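Long-range contacts in oxygen-independent coproporphyrinogen III oxidase (Escherichia coli, PDB 1OLT), which catalyses the anaerobic oxidative decarboxylation of two propionate groups of coproporphyrinogen III to vinyl groups in haem biosynthesis, using a [4Fe-4S] cluster and S-adenosylmethionine: residues Q107-G112 against S143-P148; M169-F174 against E189-L194; T204-D209 against N233-S238. One frame throughout, in Å; residues are numbered along the deposited sequence. Where two conformers were deposited one is given.

Interaction 1: Q107-G112 against S143-P148. With SAM (S-adenosylmethionine), chain D; SAM (S-adenosylmethionine), chain C.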
loop_
_atom_site.group_PDB
_atom_site.type_symbol
_atom_site.label_atom_id
_atom_site.label_comp_id
_atom_site.label_asym_id
_atom_site.label_seq_id
_atom_site.Cartn_x
_atom_site.Cartn_y
_atom_site.Cartn_z
ATOM N N GLN A 107 -4.014 7.960 12.586
ATOM C CA GLN A 107 -4.156 7.575 11.171
ATOM C C GLN A 107 -5.389 6.691 10.901
ATOM O O GLN A 107 -5.600 5.732 11.639
ATOM C CB GLN A 107 -2.927 6.796 10.819
ATOM C CG GLN A 107 -2.623 6.677 9.384
ATOM C CD GLN A 107 -1.166 6.088 9.146
ATOM O OE1 GLN A 107 -0.220 6.836 8.859
ATOM N NE2 GLN A 107 -1.028 4.750 9.280
ATOM N N LEU A 108 -6.156 6.998 9.845
ATOM C CA LEU A 108 -7.236 6.137 9.380
ATOM C C LEU A 108 -7.184 6.143 7.868
ATOM O O LEU A 108 -7.098 7.209 7.258
ATOM C CB LEU A 108 -8.598 6.688 9.826
ATOM C CG LEU A 108 -9.855 6.120 9.166
ATOM C CD1 LEU A 108 -9.997 4.683 9.504
ATOM C CD2 LEU A 108 -11.046 6.923 9.592
ATOM N N HIS A 109 -7.303 4.955 7.275
ATOM C CA HIS A 109 -7.426 4.815 5.867
ATOM C C HIS A 109 -8.497 3.776 5.516
ATOM O O HIS A 109 -8.607 2.727 6.168
ATOM C CB HIS A 109 -6.142 4.358 5.277
ATOM C CG HIS A 109 -6.182 4.211 3.792
ATOM N ND1 HIS A 109 -5.765 5.189 2.956
ATOM C CD2 HIS A 109 -6.625 3.215 3.002
ATOM C CE1 HIS A 109 -5.885 4.788 1.696
ATOM N NE2 HIS A 109 -6.382 3.584 1.696
ATOM N N TRP A 110 -9.265 4.100 4.497
ATOM C CA TRP A 110 -10.196 3.178 3.919
ATOM C C TRP A 110 -9.627 2.769 2.549
ATOM O O TRP A 110 -9.395 3.600 1.694
ATOM C CB TRP A 110 -11.569 3.808 3.710
ATOM C CG TRP A 110 -12.327 4.200 4.996
ATOM C CD1 TRP A 110 -11.902 4.068 6.292
ATOM C CD2 TRP A 110 -13.617 4.821 5.068
ATOM N NE1 TRP A 110 -12.822 4.587 7.159
ATOM C CE2 TRP A 110 -13.902 5.049 6.444
ATOM C CE3 TRP A 110 -14.567 5.203 4.129
ATOM C CZ2 TRP A 110 -15.078 5.658 6.875
ATOM C CZ3 TRP A 110 -15.757 5.826 4.582
ATOM C CH2 TRP A 110 -15.997 6.024 5.914
ATOM N N GLY A 111 -9.533 1.465 2.359
ATOM C CA GLY A 111 -9.052 0.866 1.153
ATOM C C GLY A 111 -10.072 -0.143 0.633
ATOM O O GLY A 111 -11.156 -0.334 1.205
ATOM N N GLY A 112 -9.691 -0.855 -0.398
ATOM C CA GLY A 112 -10.604 -1.844 -0.965
ATOM C C GLY A 112 -10.052 -2.503 -2.218
ATOM O O GLY A 112 -8.822 -2.736 -2.290
ATOM N N SER A 143 -7.586 9.195 5.247
ATOM C CA SER A 143 -7.452 8.999 3.815
ATOM C C SER A 143 -8.407 7.942 3.272
ATOM O O SER A 143 -8.888 7.061 3.988
ATOM C CB SER A 143 -6.024 8.593 3.418
ATOM O OG SER A 143 -5.548 7.486 4.117
ATOM N N ILE A 144 -8.655 8.048 1.987
ATOM C CA ILE A 144 -9.596 7.159 1.333
ATOM C C ILE A 144 -9.181 7.038 -0.137
ATOM O O ILE A 144 -8.624 7.980 -0.728
ATOM C CB ILE A 144 -11.026 7.746 1.439
ATOM C CG1 ILE A 144 -12.104 6.820 0.854
ATOM C CG2 ILE A 144 -11.117 9.107 0.753
ATOM C CD1 ILE A 144 -13.511 7.255 1.120
ATOM N N GLU A 145 -9.487 5.881 -0.710
ATOM C CA GLU A 145 -9.340 5.629 -2.134
ATOM C C GLU A 145 -10.629 5.793 -2.886
ATOM O O GLU A 145 -11.702 5.445 -2.394
ATOM C CB GLU A 145 -8.775 4.234 -2.335
ATOM C CG GLU A 145 -7.522 3.995 -1.477
ATOM C CD GLU A 145 -6.786 2.736 -1.774
ATOM O OE1 GLU A 145 -6.535 2.486 -3.001
ATOM O OE2 GLU A 145 -6.438 2.006 -0.779
ATOM N N VAL A 146 -10.533 6.315 -4.106
ATOM C CA VAL A 146 -11.694 6.818 -4.837
ATOM C C VAL A 146 -11.617 6.309 -6.260
ATOM O O VAL A 146 -10.618 6.502 -6.919
ATOM C CB VAL A 146 -11.709 8.374 -4.886
ATOM C CG1 VAL A 146 -12.916 8.854 -5.687
ATOM C CG2 VAL A 146 -11.773 8.954 -3.490
ATOM N N ASP A 147 -12.673 5.677 -6.728
ATOM C CA ASP A 147 -12.822 5.329 -8.153
ATOM C C ASP A 147 -13.534 6.522 -8.846
ATOM O O ASP A 147 -14.635 6.913 -8.439
ATOM C CB ASP A 147 -13.702 4.081 -8.212
ATOM C CG ASP A 147 -14.079 3.652 -9.622
ATOM O OD1 ASP A 147 -13.397 4.006 -10.607
ATOM O OD2 ASP A 147 -15.065 2.882 -9.796
ATOM N N PRO A 148 -12.943 7.109 -9.886
ATOM C CA PRO A 148 -13.535 8.315 -10.496
ATOM C C PRO A 148 -14.637 7.971 -11.562
ATOM O O PRO A 148 -14.587 8.475 -12.746
ATOM C CB PRO A 148 -12.351 8.948 -11.165
ATOM C CG PRO A 148 -11.562 7.677 -11.679
ATOM C CD PRO A 148 -11.677 6.731 -10.510
HETATM N N SAM D . -1.985 -4.464 -3.559
HETATM C CA SAM D . -1.872 -3.773 -4.858
HETATM C C SAM D . -0.942 -4.529 -5.830
HETATM O O SAM D . -1.303 -4.941 -6.950
HETATM O OXT SAM D . 0.247 -4.805 -5.560
HETATM C CB SAM D . -1.409 -2.307 -4.647
HETATM C CG SAM D . -2.423 -1.372 -3.916
HETATM S SD SAM D . -1.970 -0.942 -2.201
HETATM C CE SAM D . -1.198 0.702 -2.417
HETATM C "C5'" SAM D . -3.459 -0.453 -1.250
HETATM C "C4'" SAM D . -4.446 -1.601 -1.118
HETATM O "O4'" SAM D . -3.819 -2.580 -0.303
HETATM C "C3'" SAM D . -5.747 -1.245 -0.390
HETATM O "O3'" SAM D . -6.642 -0.540 -1.232
HETATM C "C2'" SAM D . -6.160 -2.616 0.068
HETATM O "O2'" SAM D . -6.658 -3.354 -1.015
HETATM C "C1'" SAM D . -4.818 -3.224 0.511
HETATM N N9 SAM D . -4.513 -2.955 1.905
HETATM C C8 SAM D . -3.940 -1.849 2.426
HETATM N N7 SAM D . -3.859 -2.003 3.806
HETATM C C5 SAM D . -4.364 -3.166 4.123
HETATM C C6 SAM D . -4.539 -3.800 5.322
HETATM N N6 SAM D . -4.139 -3.302 6.479
HETATM N N1 SAM D . -5.130 -5.012 5.291
HETATM C C2 SAM D . -5.535 -5.575 4.141
HETATM N N3 SAM D . -5.395 -4.955 2.961
HETATM C C4 SAM D . -4.805 -3.768 2.957
HETATM N N SAM C . -11.183 0.906 -6.342
HETATM C CA SAM C . -10.562 2.187 -6.650
HETATM C C SAM C . -10.142 2.346 -8.116
HETATM O O SAM C . -9.999 1.299 -8.838
HETATM O OXT SAM C . -10.046 3.496 -8.496
HETATM C CB SAM C . -9.305 2.277 -5.762
HETATM C CG SAM C . -7.984 1.705 -6.200
HETATM S SD SAM C . -7.867 -0.066 -6.220
HETATM C CE SAM C . -8.367 -0.584 -4.573
HETATM C "C5'" SAM C . -6.050 -0.311 -5.830
HETATM C "C4'" SAM C . -4.997 -0.254 -6.993
HETATM O "O4'" SAM C . -4.361 -1.498 -7.259
HETATM C "C3'" SAM C . -5.594 0.102 -8.334
HETATM O "O3'" SAM C . -5.960 1.481 -8.456
HETATM C "C2'" SAM C . -4.545 -0.401 -9.333
HETATM O "O2'" SAM C . -3.642 0.643 -9.695
HETATM C "C1'" SAM C . -3.789 -1.445 -8.548
HETATM N N9 SAM C . -3.870 -2.776 -9.114
HETATM C C8 SAM C . -4.969 -3.592 -9.032
HETATM N N7 SAM C . -4.695 -4.749 -9.627
HETATM C C5 SAM C . -3.401 -4.685 -10.076
HETATM C C6 SAM C . -2.579 -5.598 -10.760
HETATM N N6 SAM C . -2.980 -6.822 -11.103
HETATM N N1 SAM C . -1.307 -5.206 -11.070
HETATM C C2 SAM C . -0.856 -3.929 -10.718
HETATM N N3 SAM C . -1.639 -3.050 -10.051
HETATM C C4 SAM C . -2.897 -3.432 -9.750
HETATM O O HOH W 1 -4.254 8.003 6.371
#

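Interaction 2: M169-F174 against E189-L194. With SAM (S-adenosylmethionine), chain C.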
loop_
_atom_site.group_PDB
_atom_site.type_symbol
_atom_site.label_atom_id
_atom_site.label_comp_id
_atom_site.label_asym_id
_atom_site.label_seq_id
_atom_site.Cartn_x
_atom_site.Cartn_y
_atom_site.Cartn_z
ATOM N N MET A 169 -6.698 8.167 -6.040
ATOM C CA MET A 169 -7.643 7.945 -7.093
ATOM C C MET A 169 -7.023 7.035 -8.125
ATOM O O MET A 169 -5.935 7.294 -8.625
ATOM C CB MET A 169 -8.025 9.290 -7.700
ATOM C CG MET A 169 -8.914 9.262 -8.929
ATOM S SD MET A 169 -9.233 10.943 -9.629
ATOM C CE MET A 169 -9.724 11.770 -8.097
ATOM N N GLY A 170 -7.733 5.968 -8.456
ATOM C CA GLY A 170 -7.303 5.088 -9.511
ATOM C C GLY A 170 -7.525 5.713 -10.877
ATOM O O GLY A 170 -8.610 6.171 -11.168
ATOM N N VAL A 171 -6.516 5.684 -11.721
ATOM C CA VAL A 171 -6.660 6.089 -13.136
ATOM C C VAL A 171 -6.294 4.937 -14.097
ATOM O O VAL A 171 -7.032 4.621 -15.034
ATOM C CB VAL A 171 -5.829 7.378 -13.404
ATOM C CG1 VAL A 171 -5.702 7.696 -14.883
ATOM C CG2 VAL A 171 -6.430 8.596 -12.618
ATOM N N GLN A 172 -5.185 4.276 -13.797
ATOM C CA GLN A 172 -4.650 3.153 -14.524
ATOM C C GLN A 172 -4.031 3.546 -15.850
ATOM O O GLN A 172 -2.809 3.357 -16.035
ATOM C CB GLN A 172 -5.649 1.979 -14.651
ATOM C CG GLN A 172 -6.646 1.865 -13.498
ATOM C CD GLN A 172 -6.060 1.811 -12.119
ATOM O OE1 GLN A 172 -6.805 1.756 -11.156
ATOM N NE2 GLN A 172 -4.769 1.798 -12.005
ATOM N N ASP A 173 -4.827 4.082 -16.757
ATOM C CA ASP A 173 -4.343 4.647 -18.015
ATOM C C ASP A 173 -5.460 5.544 -18.564
ATOM O O ASP A 173 -6.658 5.227 -18.342
ATOM C CB ASP A 173 -4.048 3.499 -18.981
ATOM C CG ASP A 173 -3.142 3.905 -20.155
ATOM O OD1 ASP A 173 -3.026 5.110 -20.462
ATOM O OD2 ASP A 173 -2.510 3.056 -20.844
ATOM N N PHE A 174 -5.083 6.628 -19.245
ATOM C CA PHE A 174 -5.991 7.455 -20.023
ATOM C C PHE A 174 -6.267 6.952 -21.447
ATOM O O PHE A 174 -7.250 7.369 -22.093
ATOM C CB PHE A 174 -5.424 8.896 -20.179
ATOM C CG PHE A 174 -5.597 9.727 -18.964
ATOM C CD1 PHE A 174 -6.845 9.892 -18.418
ATOM C CD2 PHE A 174 -4.504 10.333 -18.344
ATOM C CE1 PHE A 174 -7.045 10.710 -17.248
ATOM C CE2 PHE A 174 -4.686 11.140 -17.143
ATOM C CZ PHE A 174 -5.952 11.323 -16.612
ATOM N N GLU A 189 -12.377 14.042 -18.795
ATOM C CA GLU A 189 -12.773 15.370 -18.299
ATOM C C GLU A 189 -13.259 15.303 -16.904
ATOM O O GLU A 189 -12.979 16.189 -16.082
ATOM C CB GLU A 189 -13.825 16.036 -19.195
ATOM C CG GLU A 189 -13.279 16.409 -20.539
ATOM C CD GLU A 189 -12.308 17.572 -20.472
ATOM O OE1 GLU A 189 -12.465 18.447 -19.571
ATOM O OE2 GLU A 189 -11.366 17.607 -21.324
ATOM N N PHE A 190 -13.964 14.234 -16.574
ATOM C CA PHE A 190 -14.434 14.079 -15.219
ATOM C C PHE A 190 -13.282 13.779 -14.234
ATOM O O PHE A 190 -13.306 14.233 -13.076
ATOM C CB PHE A 190 -15.513 13.011 -15.130
ATOM C CG PHE A 190 -16.120 12.916 -13.764
ATOM C CD1 PHE A 190 -16.995 13.891 -13.323
ATOM C CD2 PHE A 190 -15.764 11.909 -12.917
ATOM C CE1 PHE A 190 -17.542 13.820 -12.061
ATOM C CE2 PHE A 190 -16.294 11.853 -11.648
ATOM C CZ PHE A 190 -17.196 12.832 -11.244
ATOM N N ILE A 191 -12.304 12.995 -14.659
ATOM C CA ILE A 191 -11.132 12.791 -13.816
ATOM C C ILE A 191 -10.456 14.100 -13.463
ATOM O O ILE A 191 -10.104 14.326 -12.282
ATOM C CB ILE A 191 -10.183 11.769 -14.406
ATOM C CG1 ILE A 191 -10.824 10.386 -14.332
ATOM C CG2 ILE A 191 -8.864 11.732 -13.660
ATOM C CD1 ILE A 191 -10.103 9.333 -15.206
ATOM N N PHE A 192 -10.249 14.954 -14.455
ATOM C CA PHE A 192 -9.662 16.283 -14.222
ATOM C C PHE A 192 -10.560 17.119 -13.304
ATOM O O PHE A 192 -10.067 17.780 -12.377
ATOM C CB PHE A 192 -9.472 17.032 -15.534
ATOM C CG PHE A 192 -8.154 16.746 -16.181
ATOM C CD1 PHE A 192 -7.924 15.499 -16.761
ATOM C CD2 PHE A 192 -7.153 17.712 -16.223
ATOM C CE1 PHE A 192 -6.706 15.174 -17.344
ATOM C CE2 PHE A 192 -5.929 17.410 -16.800
ATOM C CZ PHE A 192 -5.682 16.121 -17.347
ATOM N N ALA A 193 -11.881 17.085 -13.544
ATOM C CA ALA A 193 -12.782 17.844 -12.682
ATOM C C ALA A 193 -12.705 17.384 -11.220
ATOM O O ALA A 193 -12.691 18.173 -10.292
ATOM C CB ALA A 193 -14.248 17.742 -13.186
ATOM N N LEU A 194 -12.669 16.095 -11.030
ATOM C CA LEU A 194 -12.681 15.532 -9.720
ATOM C C LEU A 194 -11.412 15.888 -8.964
ATOM O O LEU A 194 -11.475 16.341 -7.821
ATOM C CB LEU A 194 -12.811 14.022 -9.828
ATOM C CG LEU A 194 -13.204 13.214 -8.609
ATOM C CD1 LEU A 194 -14.564 13.568 -8.097
ATOM C CD2 LEU A 194 -13.147 11.700 -8.971
HETATM N N SAM C . -11.183 0.906 -6.342
HETATM C CA SAM C . -10.562 2.187 -6.650
HETATM C C SAM C . -10.142 2.346 -8.116
HETATM O O SAM C . -9.999 1.299 -8.838
HETATM O OXT SAM C . -10.046 3.496 -8.496
HETATM C CB SAM C . -9.305 2.277 -5.762
HETATM C CG SAM C . -7.984 1.705 -6.200
HETATM S SD SAM C . -7.867 -0.066 -6.220
HETATM C CE SAM C . -8.367 -0.584 -4.573
HETATM C "C5'" SAM C . -6.050 -0.311 -5.830
HETATM C "C4'" SAM C . -4.997 -0.254 -6.993
HETATM O "O4'" SAM C . -4.361 -1.498 -7.259
HETATM C "C3'" SAM C . -5.594 0.102 -8.334
HETATM O "O3'" SAM C . -5.960 1.481 -8.456
HETATM C "C2'" SAM C . -4.545 -0.401 -9.333
HETATM O "O2'" SAM C . -3.642 0.643 -9.695
HETATM C "C1'" SAM C . -3.789 -1.445 -8.548
HETATM N N9 SAM C . -3.870 -2.776 -9.114
HETATM C C8 SAM C . -4.969 -3.592 -9.032
HETATM N N7 SAM C . -4.695 -4.749 -9.627
HETATM C C5 SAM C . -3.401 -4.685 -10.076
HETATM C C6 SAM C . -2.579 -5.598 -10.760
HETATM N N6 SAM C . -2.980 -6.822 -11.103
HETATM N N1 SAM C . -1.307 -5.206 -11.070
HETATM C C2 SAM C . -0.856 -3.929 -10.718
HETATM N N3 SAM C . -1.639 -3.050 -10.051
HETATM C C4 SAM C . -2.897 -3.432 -9.750
#

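Interaction 3: T204-D209 against N233-S238. With SAM (S-adenosylmethionine), chain C.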
loop_
_atom_site.group_PDB
_atom_site.type_symbol
_atom_site.label_atom_id
_atom_site.label_comp_id
_atom_site.label_asym_id
_atom_site.label_seq_id
_atom_site.Cartn_x
_atom_site.Cartn_y
_atom_site.Cartn_z
ATOM N N THR A 204 -4.853 17.536 0.228
ATOM C CA THR A 204 -3.396 17.608 -0.093
ATOM C C THR A 204 -2.843 16.222 -0.178
ATOM O O THR A 204 -3.447 15.292 0.247
ATOM C CB THR A 204 -2.601 18.367 0.986
ATOM O OG1 THR A 204 -2.889 17.805 2.261
ATOM C CG2 THR A 204 -3.048 19.782 1.131
ATOM N N SER A 205 -1.639 16.060 -0.697
ATOM C CA SER A 205 -1.044 14.724 -0.890
ATOM C C SER A 205 -1.871 13.792 -1.724
ATOM O O SER A 205 -1.878 12.578 -1.489
ATOM C CB SER A 205 -0.769 14.030 0.443
ATOM O OG SER A 205 0.074 14.829 1.240
ATOM N N THR A 206 -2.584 14.333 -2.706
ATOM C CA THR A 206 -3.394 13.493 -3.597
ATOM C C THR A 206 -2.568 12.581 -4.506
ATOM O O THR A 206 -1.692 13.048 -5.255
ATOM C CB THR A 206 -4.281 14.382 -4.446
ATOM O OG1 THR A 206 -5.217 15.027 -3.583
ATOM C CG2 THR A 206 -5.131 13.601 -5.339
ATOM N N ASN A 207 -2.887 11.293 -4.464
ATOM C CA ASN A 207 -2.216 10.266 -5.230
ATOM C C ASN A 207 -3.082 9.827 -6.378
ATOM O O ASN A 207 -4.334 9.714 -6.229
ATOM C CB ASN A 207 -1.889 9.071 -4.315
ATOM C CG ASN A 207 -1.305 7.919 -5.074
ATOM O OD1 ASN A 207 -1.989 6.918 -5.404
ATOM N ND2 ASN A 207 -0.086 8.063 -5.445
ATOM N N ILE A 208 -2.463 9.595 -7.532
ATOM C CA ILE A 208 -3.084 8.758 -8.551
ATOM C C ILE A 208 -2.334 7.442 -8.833
ATOM O O ILE A 208 -1.046 7.406 -8.874
ATOM C CB ILE A 208 -3.325 9.488 -9.829
ATOM C CG1 ILE A 208 -2.099 9.758 -10.572
ATOM C CG2 ILE A 208 -4.066 10.826 -9.640
ATOM C CD1 ILE A 208 -2.396 9.893 -11.980
ATOM N N ASP A 209 -3.091 6.365 -9.056
ATOM C CA ASP A 209 -2.550 5.091 -9.485
ATOM C C ASP A 209 -2.568 4.955 -11.003
ATOM O O ASP A 209 -3.575 5.296 -11.666
ATOM C CB ASP A 209 -3.353 3.914 -8.950
ATOM C CG ASP A 209 -3.432 3.853 -7.451
ATOM O OD1 ASP A 209 -2.537 4.350 -6.723
ATOM O OD2 ASP A 209 -4.390 3.224 -6.906
ATOM N N ASN A 233 -1.502 17.131 -12.804
ATOM C CA ASN A 233 -0.710 17.586 -11.655
ATOM C C ASN A 233 -1.124 17.004 -10.294
ATOM O O ASN A 233 -1.456 17.758 -9.378
ATOM C CB ASN A 233 -0.744 19.117 -11.638
ATOM C CG ASN A 233 0.135 19.721 -10.577
ATOM O OD1 ASN A 233 1.149 19.150 -10.213
ATOM N ND2 ASN A 233 -0.222 20.911 -10.117
ATOM N N PRO A 234 -1.066 15.686 -10.129
ATOM C CA PRO A 234 -1.276 15.068 -8.836
ATOM C C PRO A 234 -0.117 15.387 -7.939
ATOM O O PRO A 234 0.962 15.700 -8.444
ATOM C CB PRO A 234 -1.295 13.553 -9.140
ATOM C CG PRO A 234 -0.536 13.389 -10.357
ATOM C CD PRO A 234 -0.707 14.692 -11.158
ATOM N N ASP A 235 -0.319 15.283 -6.633
ATOM C CA ASP A 235 0.747 15.465 -5.677
ATOM C C ASP A 235 1.695 14.240 -5.633
ATOM O O ASP A 235 2.897 14.399 -5.388
ATOM C CB ASP A 235 0.201 15.738 -4.281
ATOM C CG ASP A 235 -0.647 16.981 -4.240
ATOM O OD1 ASP A 235 -0.206 18.015 -4.817
ATOM O OD2 ASP A 235 -1.758 17.004 -3.700
ATOM N N ARG A 236 1.160 13.067 -5.918
ATOM C CA ARG A 236 1.898 11.824 -5.782
ATOM C C ARG A 236 1.371 10.870 -6.840
ATOM O O ARG A 236 0.196 10.960 -7.241
ATOM C CB ARG A 236 1.683 11.140 -4.413
ATOM C CG ARG A 236 2.236 11.773 -3.205
ATOM C CD ARG A 236 1.691 11.116 -1.869
ATOM N NE ARG A 236 2.305 11.751 -0.694
ATOM C CZ ARG A 236 1.980 11.530 0.586
ATOM N NH1 ARG A 236 1.062 10.632 0.927
ATOM N NH2 ARG A 236 2.623 12.193 1.537
ATOM N N LEU A 237 2.225 9.942 -7.260
ATOM C CA LEU A 237 1.874 8.923 -8.250
ATOM C C LEU A 237 2.363 7.562 -7.779
ATOM O O LEU A 237 3.452 7.418 -7.183
ATOM C CB LEU A 237 2.485 9.159 -9.617
ATOM C CG LEU A 237 2.168 10.419 -10.368
ATOM C CD1 LEU A 237 3.150 11.480 -10.064
ATOM C CD2 LEU A 237 2.208 10.175 -11.848
ATOM N N SER A 238 1.562 6.571 -8.042
ATOM C CA SER A 238 1.938 5.205 -7.844
ATOM C C SER A 238 1.813 4.532 -9.193
ATOM O O SER A 238 0.728 4.479 -9.736
ATOM C CB SER A 238 1.052 4.576 -6.793
ATOM O OG SER A 238 1.081 5.321 -5.586
HETATM N N SAM C . -11.183 0.906 -6.342
HETATM C CA SAM C . -10.562 2.187 -6.650
HETATM C C SAM C . -10.142 2.346 -8.116
HETATM O O SAM C . -9.999 1.299 -8.838
HETATM O OXT SAM C . -10.046 3.496 -8.496
HETATM C CB SAM C . -9.305 2.277 -5.762
HETATM C CG SAM C . -7.984 1.705 -6.200
HETATM S SD SAM C . -7.867 -0.066 -6.220
HETATM C CE SAM C . -8.367 -0.584 -4.573
HETATM C "C5'" SAM C . -6.050 -0.311 -5.830
HETATM C "C4'" SAM C . -4.997 -0.254 -6.993
HETATM O "O4'" SAM C . -4.361 -1.498 -7.259
HETATM C "C3'" SAM C . -5.594 0.102 -8.334
HETATM O "O3'" SAM C . -5.960 1.481 -8.456
HETATM C "C2'" SAM C . -4.545 -0.401 -9.333
HETATM O "O2'" SAM C . -3.642 0.643 -9.695
HETATM C "C1'" SAM C . -3.789 -1.445 -8.548
HETATM N N9 SAM C . -3.870 -2.776 -9.114
HETATM C C8 SAM C . -4.969 -3.592 -9.032
HETATM N N7 SAM C . -4.695 -4.749 -9.627
HETATM C C5 SAM C . -3.401 -4.685 -10.076
HETATM C C6 SAM C . -2.579 -5.598 -10.760
HETATM N N6 SAM C . -2.980 -6.822 -11.103
HETATM N N1 SAM C . -1.307 -5.206 -11.070
HETATM C C2 SAM C . -0.856 -3.929 -10.718
HETATM N N3 SAM C . -1.639 -3.050 -10.051
HETATM C C4 SAM C . -2.897 -3.432 -9.750
#

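Interaction 1: Q107-G112 against S143-P148
Leu-108 O accepts a hydrogen bond from Ser-143 N at 2.9 Å. A water lies within hydrogen-bonding distance of both this oxygen and Ser-143 OG.

His-109 follows, and its ring makes the polar side-chain contacts. His-109 shares a sheet face with Ser-143. His-109 CG is anti to the backbone N (chi1 -179°) and lies beside Ser-143 OG. The ring edge meets a polar partner at each nitrogen. His-109 ND1 is hydrogen-bonded to Ser-143 OG at 2.6 Å, and either atom could be the donor. His-109 NE2 donates to Glu-145 OE2 at 2.9 Å. OE2 is met on its anti side, a little out of the carboxylate plane, and the ring and carboxylate planes are 53° apart. An alanine here would remove both ring nitrogens and would probably leave Ser-143 OG and Glu-145 OE2 each short of a partner, with the carboxylate freer to turn.

Trp-110 N donates to Ser-143 O at 3.0 Å. Trp-110 O receives a weak bond from Glu-145 N. These bonds make 107-112 and 143-146 neighbouring parallel strands of the radical SAM core, whose strand ends line the cofactor site. On the other face of the sheet, Trp-110 CE3 touches Ile-144 CD1 at 3.8 Å. Phe-164 meets the indole edge-to-face, and helix 120-133 packs against it.

Gly-111 brings its CA close to Glu-145 OE2. Glu-145 OE2 also accepts from O3' of the chain D S-adenosylmethionine at 2.6 Å, so His-109 probably positions, from the second shell, the carboxylate that binds the ribose. A weak bond from Gln-311 reaches OE2 as well.

Gly-112 grips the same ribose with its backbone. Gly-112 N donates to S-adenosylmethionine O3' at 3.2 Å, and Gly-112 O accepts from O2' at 2.6 Å.

Interaction 2: M169-F174 against E189-L194
Met-169 and Leu-194 make the closest approach, with Met-169 CE 3.5 Å from Leu-194 CD2. The methionine chain runs out extended as far as SD. It then bends, with chi3 at -50°, and this swings CE onto the leucine branch. Met-169 SD lies 4.1 Å from Ile-191 CG2.

Ile-191 is the central side chain of the helix face. Ile-191 CG2 also touches Val-171 CG2, again at 4.1 Å. On its other branch, Ile-191 CD1 is 3.9 Å from Phe-174 CE1. Ile-191 thus meets three residues of 169-174. Phe-192 adds a second aromatic ring: Phe-192 CE1 lies 4.0 Å from Phe-174 CZ, and the two side chains cross at about a right angle. Val-171 CG1 sits over the centre of one face of the Phe-174 ring, 4.0 Å above its plane. No hydrogen bond joins the two segments, so the contact is wholly apolar.

Around these lie residues of helix 219-232. Leu-232 touches both Phe-174 and Phe-192, and Val-229 also touches Phe-174. Val-171 O is hydrogen-bonded to Gln-186 NE2. Asp-173 is tied to Thr-225 and Gln-217 through its carboxylate.

The strand alternates its sides. Met-169 and Val-171 meet the helix with their side chains. Gln-172 reaches the cofactor, and Gly-170 meets it with its backbone. Gln-172 NE2 donates to O2' of the chain C S-adenosylmethionine at 2.8 Å, and Gly-170 CA lies against the carboxylate of the same molecule.

Strand 169-172 and helix 189-194 run in roughly opposite directions, with 149° between their short axes. A helix packed outside a strand whose inner side binds the cofactor is the arrangement of the partial beta/alpha (TIM-like) barrel of radical SAM enzymes.

Interaction 3: T204-D209 against N233-S238
Asp-235 turns its carboxylate back to the chain at Thr-206. CG is anti to the carbonyl carbon (chi1 -60°), and Asp-235 OD2 accepts from Thr-206 N at 3.0 Å through its anti lone pair. The other oxygen, OD1, is in a salt bridge with Arg-292. The carboxylate therefore ties the entry of one strand to that of the next and also reaches a loop beyond them.

Arg-236 reaches out extended as far as NE. Ser-205 CB lies over the centre of one face of the Arg-236 guanidinium, 3.7 Å above the plane. Both residues were deposited in two conformers, so this contact is less certain. The strongest partners of the guanidinium are elsewhere: NH2 makes salt bridges with Asp-295 and Glu-296.

On the other face of the sheet, Ile-208 crosses Pro-234 obliquely. Ile-208 CG2 is 3.9 Å from Pro-234 CB. Ile-208 CG1 lies between the backbone N and the carbonyl carbon (chi1 72°), and it comes 4.3 Å from Leu-237 CG. Val-229 of helix 219-232 touches Ile-208, Pro-234 and Leu-237, closing this apolar cluster.

The backbones fix the register. Thr-206 O accepts from Arg-236 N at 2.9 Å. Ile-208 N donates to Arg-236 O at 3.0 Å, and Ser-238 N donates to Ile-208 O at 2.9 Å.

Asp-209 and Ser-238 share the face of Arg-236. Asp-209 OD1 packs on Ser-238 CB, while Ser-238 OG is hydrogen-bonded to His-289. Asp-209 OD2 lies 2.8 Å from O3' of the chain C S-adenosylmethionine, which it binds.

Strand 207-212, helix 219-232 and strand 236-241 form a beta-alpha-beta unit of the radical SAM core. Its parallel strands pair side by side, with helix 219-232 over the Ile-208 face and Asp-209, on the other face, turned to the cofactor ribose.

The three contacts follow one another along the chain, and none nests in or crosses another. Interaction 1 closes the loop that runs through helix 120-133 and pairs strands 105-112 and 140-146. Interaction 2 closes the next, through helix 176-182, and lays helix 188-200 on strand 166-172. Interaction 3 closes the last, through helix 219-232, and adds strand 236-241 beside strand 207-212. All five strands belong to one sheet. Pro-148 of interaction 1 packs on Gly-170, Ile-191 and Leu-194 of interaction 2. Met-169 N and Asn-207 O probably form a hydrogen bond that joins interactions 2 and 3. All three contacts touch the chain C S-adenosylmethionine.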